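Local coordinates for protein beta-glucoside phosphorylase BglX (Unidentified, PDB 5VQE) that probably catalyses phosphorolysis of beta-glucosides as a family 3 glycoside hydrolase relative, and binds 2-deoxy-2-fluoro-glucose in its sugar pocket, at residues A[464-475]-A[503-512]. Numbering follows the deposited sequence.
Sequences KRDTDLFIYYAN and DVPTLFLSFS
Y473 turns its ring trans to the backbone N (chi1 -168°), whereas F511 sets CG trans to its carbonyl carbon (chi1 -72°), and these two rotations lay the rings over one another. They form an offset stack, centroids 4.0 Å apart and planes at 10°, with CE2 of Y473 3.3 Å from CE1 of F511. Tyrosine suits this place because its flat ring can stack while its OH is bound by S532 OG. Were Y473 replaced by an alanine, one face of the F511 ring would probably lose its stacking partner and S532 its hydroxyl mate.

On the face bearing Y472 and F508 the two rings are nearly parallel but slid apart, so F508 instead lies against the methylene of its neighbour, CD2 being 3.4 Å from Y472 CB. CE1 and CZ of the same ring reach the small methyl of A474, with CB 3.6 Å from F508 CZ. V504 is branched at CB and sets CG1 3.6 Å from CD2 of the F470 ring. I471 and L509, both packed against F434 of helix 429-441, join through CG2 and CD1 at 3.9 Å.

Six backbone hydrogen bonds hold the strands in register, starting with F470 N to P505 O (2.9 Å) and ending with F511 N to A474 O. Beyond the last, the S510 hydroxyl accepts from S512 N in an ST turn and also bonds N513 O. Strands 469-475 and 506-510 thus run parallel, neighbours inside a six-stranded mixed sheet with helices packed against it, an arrangement consistent with the alpha/beta sandwich domain that follows the barrel in many family 3 glycoside hydrolases.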
# COMPACT_ATOMS: atom_id res chain seq x y z
N LYS A 464 20.21 -21.81 -30.96
CA LYS A 464 19.03 -22.62 -31.24
C LYS A 464 19.31 -24.10 -30.99
O LYS A 464 18.40 -24.84 -30.61
CB LYS A 464 18.57 -22.43 -32.68
CG LYS A 464 18.02 -21.06 -32.99
CD LYS A 464 18.03 -20.80 -34.49
CE LYS A 464 16.64 -20.81 -35.10
NZ LYS A 464 16.69 -20.52 -36.56
N ARG A 465 20.54 -24.53 -31.23
CA ARG A 465 20.93 -25.90 -30.92
C ARG A 465 20.86 -26.15 -29.42
O ARG A 465 20.50 -27.25 -28.97
CB ARG A 465 22.34 -26.18 -31.45
CG ARG A 465 22.99 -27.46 -30.96
CD ARG A 465 24.51 -27.42 -31.13
NE ARG A 465 25.20 -27.67 -29.86
CZ ARG A 465 26.00 -26.81 -29.23
NH1 ARG A 465 26.55 -27.17 -28.08
NH2 ARG A 465 26.26 -25.60 -29.73
N ASP A 466 21.21 -25.14 -28.62
CA ASP A 466 21.31 -25.27 -27.18
C ASP A 466 20.07 -24.81 -26.43
O ASP A 466 19.98 -25.04 -25.22
CB ASP A 466 22.51 -24.46 -26.66
CG ASP A 466 23.83 -25.02 -27.11
OD1 ASP A 466 23.92 -26.25 -27.30
OD2 ASP A 466 24.79 -24.24 -27.25
N THR A 467 19.13 -24.15 -27.11
CA THR A 467 18.01 -23.51 -26.43
C THR A 467 16.72 -23.75 -27.19
O THR A 467 16.63 -23.45 -28.39
CB THR A 467 18.24 -22.00 -26.29
OG1 THR A 467 19.62 -21.75 -26.03
CG2 THR A 467 17.39 -21.46 -25.15
N ASP A 468 15.72 -24.27 -26.49
CA ASP A 468 14.39 -24.46 -27.06
C ASP A 468 13.40 -23.38 -26.63
O ASP A 468 12.41 -23.16 -27.33
CB ASP A 468 13.87 -25.84 -26.66
CG ASP A 468 14.82 -26.96 -27.08
OD1 ASP A 468 15.05 -27.09 -28.30
OD2 ASP A 468 15.37 -27.66 -26.21
N LEU A 469 13.67 -22.68 -25.52
CA LEU A 469 12.71 -21.73 -24.98
C LEU A 469 13.42 -20.75 -24.05
O LEU A 469 14.24 -21.16 -23.23
CB LEU A 469 11.59 -22.47 -24.23
CG LEU A 469 10.56 -21.63 -23.46
CD1 LEU A 469 9.67 -20.83 -24.41
CD2 LEU A 469 9.72 -22.54 -22.57
N PHE A 470 13.09 -19.46 -24.19
CA PHE A 470 13.44 -18.44 -23.21
C PHE A 470 12.23 -18.21 -22.32
O PHE A 470 11.11 -18.07 -22.82
CB PHE A 470 13.81 -17.11 -23.88
CG PHE A 470 15.22 -17.03 -24.41
CD1 PHE A 470 16.28 -16.76 -23.56
CD2 PHE A 470 15.47 -17.16 -25.76
CE1 PHE A 470 17.58 -16.65 -24.06
CE2 PHE A 470 16.76 -17.05 -26.27
CZ PHE A 470 17.81 -16.80 -25.42
N ILE A 471 12.44 -18.14 -21.01
CA ILE A 471 11.41 -17.71 -20.07
C ILE A 471 11.95 -16.52 -19.27
O ILE A 471 13.06 -16.59 -18.73
CB ILE A 471 10.97 -18.83 -19.11
CG1 ILE A 471 10.43 -20.02 -19.91
CG2 ILE A 471 9.89 -18.28 -18.16
CD1 ILE A 471 9.83 -21.13 -19.06
N TYR A 472 11.15 -15.45 -19.19
CA TYR A 472 11.49 -14.28 -18.39
C TYR A 472 10.69 -14.24 -17.09
O TYR A 472 9.46 -14.41 -17.10
CB TYR A 472 11.24 -12.99 -19.19
CG TYR A 472 12.32 -12.75 -20.21
CD1 TYR A 472 12.34 -13.45 -21.40
CD2 TYR A 472 13.33 -11.84 -19.97
CE1 TYR A 472 13.34 -13.25 -22.32
CE2 TYR A 472 14.33 -11.62 -20.89
CZ TYR A 472 14.33 -12.33 -22.07
OH TYR A 472 15.33 -12.14 -23.00
N TYR A 473 11.39 -14.03 -15.98
CA TYR A 473 10.78 -13.81 -14.66
C TYR A 473 11.03 -12.35 -14.30
O TYR A 473 12.14 -11.99 -13.91
CB TYR A 473 11.37 -14.76 -13.63
CG TYR A 473 10.63 -14.82 -12.31
CD1 TYR A 473 10.62 -13.73 -11.44
CD2 TYR A 473 9.93 -15.96 -11.94
CE1 TYR A 473 9.94 -13.78 -10.23
CE2 TYR A 473 9.26 -16.03 -10.74
CZ TYR A 473 9.26 -14.94 -9.89
OH TYR A 473 8.58 -15.01 -8.70
N ALA A 474 10.00 -11.52 -14.44
CA ALA A 474 10.12 -10.08 -14.23
C ALA A 474 9.45 -9.70 -12.92
O ALA A 474 8.26 -9.97 -12.72
CB ALA A 474 9.48 -9.32 -15.39
N ASN A 475 10.22 -9.07 -12.02
CA ASN A 475 9.71 -8.59 -10.73
C ASN A 475 10.23 -7.17 -10.50
O ASN A 475 11.25 -6.97 -9.84
CB ASN A 475 10.12 -9.52 -9.59
CG ASN A 475 9.65 -9.04 -8.24
OD1 ASN A 475 8.55 -8.51 -8.12
ND2 ASN A 475 10.47 -9.22 -7.22
N ASP A 503 13.72 -16.14 -33.52
CA ASP A 503 14.68 -17.23 -33.64
C ASP A 503 14.51 -18.29 -32.56
O ASP A 503 14.79 -19.46 -32.82
CB ASP A 503 16.11 -16.68 -33.58
CG ASP A 503 16.47 -15.83 -34.79
OD1 ASP A 503 16.62 -16.40 -35.89
OD2 ASP A 503 16.57 -14.59 -34.64
N VAL A 504 14.08 -17.90 -31.37
CA VAL A 504 13.86 -18.83 -30.27
C VAL A 504 12.54 -18.47 -29.58
O VAL A 504 12.34 -17.30 -29.21
CB VAL A 504 15.02 -18.80 -29.27
CG1 VAL A 504 14.79 -19.78 -28.13
CG2 VAL A 504 16.34 -19.11 -29.98
N PRO A 505 11.62 -19.41 -29.39
CA PRO A 505 10.38 -19.09 -28.67
C PRO A 505 10.68 -18.44 -27.33
O PRO A 505 11.55 -18.89 -26.58
CB PRO A 505 9.71 -20.46 -28.51
CG PRO A 505 10.23 -21.27 -29.65
CD PRO A 505 11.65 -20.82 -29.83
N THR A 506 9.96 -17.37 -27.03
CA THR A 506 10.18 -16.59 -25.81
C THR A 506 8.86 -16.37 -25.08
O THR A 506 7.87 -15.93 -25.68
CB THR A 506 10.85 -15.25 -26.14
OG1 THR A 506 12.12 -15.49 -26.76
CG2 THR A 506 11.08 -14.42 -24.89
N LEU A 507 8.86 -16.68 -23.79
CA LEU A 507 7.71 -16.51 -22.91
C LEU A 507 8.07 -15.51 -21.82
O LEU A 507 9.14 -15.63 -21.21
CB LEU A 507 7.31 -17.86 -22.30
CG LEU A 507 6.30 -17.86 -21.14
CD1 LEU A 507 4.94 -17.43 -21.63
CD2 LEU A 507 6.24 -19.26 -20.54
N PHE A 508 7.20 -14.53 -21.59
CA PHE A 508 7.47 -13.45 -20.63
C PHE A 508 6.43 -13.49 -19.52
O PHE A 508 5.23 -13.41 -19.78
CB PHE A 508 7.46 -12.08 -21.32
CG PHE A 508 8.07 -10.99 -20.48
CD1 PHE A 508 7.36 -10.41 -19.44
CD2 PHE A 508 9.37 -10.56 -20.71
CE1 PHE A 508 7.93 -9.42 -18.66
CE2 PHE A 508 9.93 -9.57 -19.94
CZ PHE A 508 9.22 -9.01 -18.92
N LEU A 509 6.90 -13.61 -18.27
CA LEU A 509 6.06 -13.64 -17.08
C LEU A 509 6.39 -12.44 -16.22
O LEU A 509 7.53 -12.29 -15.77
CB LEU A 509 6.30 -14.92 -16.28
CG LEU A 509 6.29 -16.25 -17.03
CD1 LEU A 509 6.74 -17.37 -16.10
CD2 LEU A 509 4.92 -16.55 -17.61
N SER A 510 5.39 -11.60 -15.95
CA SER A 510 5.53 -10.53 -14.96
C SER A 510 4.87 -10.97 -13.66
O SER A 510 3.70 -11.35 -13.65
CB SER A 510 4.89 -9.23 -15.42
OG SER A 510 4.98 -8.28 -14.37
N PHE A 511 5.63 -10.90 -12.57
CA PHE A 511 5.11 -11.15 -11.23
C PHE A 511 4.90 -9.85 -10.45
O PHE A 511 4.81 -9.87 -9.22
CB PHE A 511 6.03 -12.11 -10.48
CG PHE A 511 5.97 -13.53 -10.99
CD1 PHE A 511 6.68 -13.92 -12.12
CD2 PHE A 511 5.18 -14.48 -10.34
CE1 PHE A 511 6.62 -15.24 -12.59
CE2 PHE A 511 5.12 -15.79 -10.81
CZ PHE A 511 5.85 -16.16 -11.94
N SER A 512 4.80 -8.72 -11.14
CA SER A 512 4.45 -7.47 -10.49
C SER A 512 3.85 -6.49 -11.49
O SER A 512 2.64 -6.53 -11.74
CB SER A 512 5.68 -6.89 -9.79
OG SER A 512 5.29 -5.97 -8.80
O HOH W 1 7.42 -6.90 -12.79